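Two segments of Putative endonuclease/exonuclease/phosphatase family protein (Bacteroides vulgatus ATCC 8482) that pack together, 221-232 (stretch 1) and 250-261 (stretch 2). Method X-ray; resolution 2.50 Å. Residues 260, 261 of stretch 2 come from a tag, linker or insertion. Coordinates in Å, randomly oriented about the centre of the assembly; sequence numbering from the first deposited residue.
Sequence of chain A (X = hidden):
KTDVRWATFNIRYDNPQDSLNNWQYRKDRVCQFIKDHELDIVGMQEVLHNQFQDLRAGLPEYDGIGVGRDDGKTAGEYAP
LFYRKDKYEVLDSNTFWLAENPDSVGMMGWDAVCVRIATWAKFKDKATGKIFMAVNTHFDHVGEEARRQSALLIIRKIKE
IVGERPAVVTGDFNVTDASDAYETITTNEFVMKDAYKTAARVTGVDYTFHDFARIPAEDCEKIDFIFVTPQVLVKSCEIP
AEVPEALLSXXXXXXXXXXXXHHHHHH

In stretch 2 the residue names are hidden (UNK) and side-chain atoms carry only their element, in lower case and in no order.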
# COMPACT_ATOMS: atom_id res chain seq x y z
N GLU A 221 2.39 -16.98 -2.81
CA GLU A 221 2.49 -16.48 -1.46
C GLU A 221 1.83 -15.12 -1.31
O GLU A 221 1.58 -14.41 -2.30
CB GLU A 221 3.94 -16.34 -1.05
CG GLU A 221 4.81 -17.53 -1.38
CD GLU A 221 6.23 -17.32 -0.93
OE1 GLU A 221 6.75 -16.19 -1.11
OE2 GLU A 221 6.84 -18.29 -0.41
N LYS A 222 1.56 -14.75 -0.07
CA LYS A 222 0.96 -13.47 0.26
C LYS A 222 2.08 -12.58 0.79
O LYS A 222 2.64 -12.86 1.84
CB LYS A 222 -0.12 -13.65 1.33
CG LYS A 222 -0.69 -12.34 1.86
CD LYS A 222 -1.96 -12.60 2.65
CE LYS A 222 -2.77 -11.31 2.84
NZ LYS A 222 -2.05 -10.30 3.67
N ILE A 223 2.42 -11.53 0.05
CA ILE A 223 3.48 -10.63 0.47
C ILE A 223 2.99 -9.21 0.62
O ILE A 223 3.77 -8.31 0.91
CB ILE A 223 4.66 -10.63 -0.52
CG1 ILE A 223 4.18 -10.17 -1.89
CG2 ILE A 223 5.24 -12.04 -0.60
CD1 ILE A 223 5.26 -10.19 -2.95
N ASP A 224 1.69 -9.01 0.41
CA ASP A 224 1.11 -7.68 0.54
C ASP A 224 0.19 -7.68 1.75
O ASP A 224 -0.58 -8.60 1.94
CB ASP A 224 0.35 -7.32 -0.75
CG ASP A 224 1.28 -7.23 -1.96
OD1 ASP A 224 1.36 -8.20 -2.75
OD2 ASP A 224 1.96 -6.19 -2.12
N PHE A 225 0.28 -6.64 2.57
CA PHE A 225 -0.55 -6.60 3.78
C PHE A 225 -1.19 -5.26 4.09
O PHE A 225 -0.76 -4.21 3.62
CB PHE A 225 0.28 -7.00 5.01
CG PHE A 225 0.97 -8.32 4.88
CD1 PHE A 225 0.44 -9.47 5.47
CD2 PHE A 225 2.18 -8.42 4.18
CE1 PHE A 225 1.09 -10.70 5.36
CE2 PHE A 225 2.85 -9.63 4.06
CZ PHE A 225 2.31 -10.78 4.66
N ILE A 226 -2.22 -5.34 4.92
CA ILE A 226 -2.92 -4.17 5.41
C ILE A 226 -2.88 -4.28 6.94
O ILE A 226 -3.44 -5.21 7.52
CB ILE A 226 -4.39 -4.13 4.95
CG1 ILE A 226 -4.45 -3.99 3.43
CG2 ILE A 226 -5.11 -2.95 5.62
CD1 ILE A 226 -5.87 -3.89 2.86
N PHE A 227 -2.19 -3.35 7.58
CA PHE A 227 -2.09 -3.37 9.04
C PHE A 227 -2.89 -2.22 9.63
O PHE A 227 -2.88 -1.11 9.10
CB PHE A 227 -0.63 -3.26 9.47
CG PHE A 227 0.20 -4.46 9.11
CD1 PHE A 227 0.03 -5.66 9.80
CD2 PHE A 227 1.13 -4.39 8.08
CE1 PHE A 227 0.78 -6.78 9.46
CE2 PHE A 227 1.88 -5.50 7.72
CZ PHE A 227 1.71 -6.70 8.42
N VAL A 228 -3.57 -2.48 10.74
CA VAL A 228 -4.38 -1.45 11.38
C VAL A 228 -4.22 -1.40 12.90
O VAL A 228 -3.97 -2.42 13.53
CB VAL A 228 -5.88 -1.63 11.09
CG1 VAL A 228 -6.13 -1.65 9.58
CG2 VAL A 228 -6.39 -2.90 11.75
N THR A 229 -4.38 -0.21 13.47
CA THR A 229 -4.28 -0.05 14.91
C THR A 229 -5.46 -0.77 15.58
O THR A 229 -6.53 -0.89 14.99
CB THR A 229 -4.20 1.43 15.29
OG1 THR A 229 -5.14 2.18 14.50
CG2 THR A 229 -2.79 1.96 15.02
N PRO A 230 -5.27 -1.26 16.82
CA PRO A 230 -6.32 -1.99 17.56
C PRO A 230 -7.75 -1.43 17.63
O PRO A 230 -8.69 -2.19 17.84
CB PRO A 230 -5.68 -2.19 18.94
CG PRO A 230 -4.78 -1.01 19.09
CD PRO A 230 -4.17 -0.87 17.72
N GLN A 231 -7.90 -0.13 17.44
CA GLN A 231 -9.20 0.54 17.48
C GLN A 231 -10.05 0.31 16.23
O GLN A 231 -11.27 0.20 16.31
CB GLN A 231 -8.99 2.04 17.67
CG GLN A 231 -7.83 2.56 16.81
CD GLN A 231 -7.32 3.89 17.30
OE1 GLN A 231 -6.19 4.28 16.99
NE2 GLN A 231 -8.14 4.60 18.06
N VAL A 232 -9.42 0.24 15.06
CA VAL A 232 -10.19 0.05 13.85
C VAL A 232 -10.82 -1.33 13.77
O VAL A 232 -10.24 -2.33 14.20
CB VAL A 232 -9.34 0.37 12.58
CG1 VAL A 232 -7.86 0.40 12.92
CG2 VAL A 232 -9.61 -0.64 11.48
N UNK A 250 0.91 -8.27 -11.84
CA UNK A 250 1.48 -9.54 -11.44
C UNK A 250 1.07 -9.80 -9.98
O UNK A 250 1.26 -10.89 -9.46
o UNK A 250 3.06 -7.70 -10.11
c UNK A 250 3.01 -9.56 -11.58
c UNK A 250 3.67 -8.34 -10.99
o UNK A 250 4.81 -8.03 -11.41
N UNK A 251 0.51 -8.77 -9.35
CA UNK A 251 0.04 -8.87 -7.97
C UNK A 251 -1.48 -8.82 -7.91
O UNK A 251 -2.15 -8.40 -8.86
c UNK A 251 2.47 -8.18 -5.43
n UNK A 251 3.84 -8.13 -5.53
c UNK A 251 0.56 -7.71 -7.12
n UNK A 251 3.06 -7.65 -7.47
c UNK A 251 4.17 -7.81 -6.77
c UNK A 251 1.97 -7.87 -6.65
N UNK A 252 -2.03 -9.26 -6.78
CA UNK A 252 -3.46 -9.22 -6.54
C UNK A 252 -3.70 -8.15 -5.47
O UNK A 252 -3.02 -8.12 -4.45
n UNK A 252 -4.49 -12.80 -6.84
c UNK A 252 -3.98 -10.57 -6.04
c UNK A 252 -4.36 -11.52 -7.17
o UNK A 252 -4.54 -11.10 -8.32
N UNK A 253 -4.66 -7.25 -5.69
CA UNK A 253 -4.94 -6.21 -4.70
C UNK A 253 -5.64 -6.81 -3.48
O UNK A 253 -6.28 -7.85 -3.57
c UNK A 253 -5.87 -5.27 -5.46
c UNK A 253 -5.59 -7.17 -6.82
c UNK A 253 -6.66 -6.24 -6.30
N UNK A 254 -5.50 -6.15 -2.33
CA UNK A 254 -6.15 -6.62 -1.11
C UNK A 254 -7.10 -5.54 -0.61
O UNK A 254 -6.66 -4.48 -0.16
n UNK A 254 -5.70 -7.67 3.52
c UNK A 254 -5.13 -6.92 -0.02
c UNK A 254 -5.71 -7.78 1.10
c UNK A 254 -4.95 -7.68 2.43
o UNK A 254 -3.72 -7.63 2.47
N UNK A 255 -8.41 -5.80 -0.68
CA UNK A 255 -9.38 -4.81 -0.21
C UNK A 255 -9.73 -5.05 1.26
O UNK A 255 -9.60 -6.16 1.77
c UNK A 255 -10.51 -4.85 -2.57
c UNK A 255 -10.66 -4.84 -1.04
c UNK A 255 -9.44 -3.87 -3.00
c UNK A 255 -11.85 -4.47 -3.21
N UNK A 256 -10.16 -4.00 1.95
CA UNK A 256 -10.53 -4.13 3.35
C UNK A 256 -11.60 -3.12 3.73
O UNK A 256 -11.40 -1.91 3.57
c UNK A 256 -9.30 -3.94 4.23
N UNK A 257 -12.73 -3.62 4.20
CA UNK A 257 -13.79 -2.72 4.62
C UNK A 257 -13.55 -2.42 6.09
O UNK A 257 -13.67 -3.29 6.95
c UNK A 257 -15.67 -3.11 2.99
c UNK A 257 -15.16 -3.35 4.39
o UNK A 257 -16.03 -4.08 2.29
o UNK A 257 -15.70 -1.92 2.59
N UNK A 258 -13.19 -1.18 6.37
CA UNK A 258 -12.88 -0.80 7.73
C UNK A 258 -13.89 0.14 8.35
O UNK A 258 -14.74 0.72 7.68
c UNK A 258 -11.50 -0.14 7.78
c UNK A 258 -10.35 -0.91 7.13
c UNK A 258 -10.09 -2.20 7.89
c UNK A 258 -9.10 -0.04 7.12
N UNK A 259 -13.78 0.26 9.66
CA UNK A 259 -14.64 1.14 10.43
C UNK A 259 -13.79 1.73 11.53
O UNK A 259 -13.24 1.01 12.36
c UNK A 259 -15.81 0.35 11.01
c UNK A 259 -17.99 0.43 12.27
c UNK A 259 -16.82 1.22 11.72
o UNK A 259 -18.17 0.42 13.51
o UNK A 259 -18.73 -0.19 11.46
N UNK A 260 -13.66 3.05 11.53
CA UNK A 260 -12.87 3.75 12.53
C UNK A 260 -13.71 4.06 13.77
O UNK A 260 -14.87 4.48 13.67
c UNK A 260 -12.30 5.03 11.90
c UNK A 260 -11.16 3.65 10.14
c UNK A 260 -10.96 6.14 10.09
c UNK A 260 -11.07 4.90 10.98
N UNK A 261 -13.14 3.85 14.95
CA UNK A 261 -13.87 4.12 16.19
C UNK A 261 -13.13 5.13 17.07
O UNK A 261 -11.89 5.18 17.09
c UNK A 261 -14.80 1.74 16.18
o UNK A 261 -14.42 0.36 18.09
o UNK A 261 -15.49 -0.53 16.39
c UNK A 261 -14.91 0.43 16.94
c UNK A 261 -14.08 2.82 16.97
O HOH W 1 -3.19 -7.79 5.77

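Position 250 has two side-chain carbons, the second carrying two oxygens, and touches nothing on stretch 1; this carboxylate is D250. D250 OD1 comes no closer than 7.6 Å to stretch 1, at D224 OD1. Position 251 has one carbon leading to a five-membered ring of three carbons and two nitrogens, an imidazole with a ring carbon near D224 and a ring nitrogen near I223, so it is H251. H251 ND1 donates to D250 OD1 at 2.6 Å with an angle of 156°. At the ring edge, H251 CD2 lies 2.9 Å from D224 OD1, and H251 NE2 lies 3.6 Å from I223 CD1.

Position 252 has two carbons, the second bearing one oxygen and one nitrogen: N252, whose amide is hydrogen-bonded elsewhere in the structure. At 253 three carbons close a ring onto the backbone nitrogen, which identifies P253, pointing away from stretch 1.

Position 254 carries three carbons, the third bonded to one oxygen and one nitrogen, the oxygen near K222 and D224: Q254. It begins the strand and points toward its neighbour, with chi1 and chi2 both t. The extended chain brings Q254 OE1 to 3.4 Å from K222 NZ, a weak hydrogen bond. D224 O is also 3.3 Å from Q254 OE1, but both are acceptors; K222 NZ donates to D224 O as well, at 2.8 Å, so one ammonium serves the two oxygens. Water 1 accepts from I226 N at 2.8 Å and weakly from Q254 NE2 at 3.4 Å.

Position 255 has four carbons forked at the second and points away: L255. At 256 a single carbon meets I226, hence A256; A256 CB is 3.7 Å from I226 CD1. Position 257 ends its two carbons in two oxygens, out of reach of stretch 1: D257. Position 258 again has four carbons forked at the second, now directed toward stretch 1 and touching V228 and V232: L258. L258 CD1 is 4.2 Å from V228 CG1 and L258 CD2 3.9 Å from V232 CG2.

At 259, three carbons end in two oxygens, giving E259, whose side-chain end leads away. E259 O instead receives a CA-H...O contact from V232 CA at 3.5 Å. Position 260, four carbons forked at the second and reaching V232, is the tag residue L260; L260 CD1 is 4.5 Å from V232 CB. Position 261, three carbons and a terminal oxygen pair near Q231, is tag residue E261, with E261 OE2 3.6 Å from Q231 O.

The strands run at 21°, and no backbone hydrogen bond joins them. Side chains span the gap instead: Q254 and water 1 form a polar bridge, while I226 and V228 from the strand, and V232 from the turn after it, make apolar contacts: I226 with A256, V228 with L258, and V232 with L258 and L260.

Stretch 2, residues 250-261: DHNPQLADLELE
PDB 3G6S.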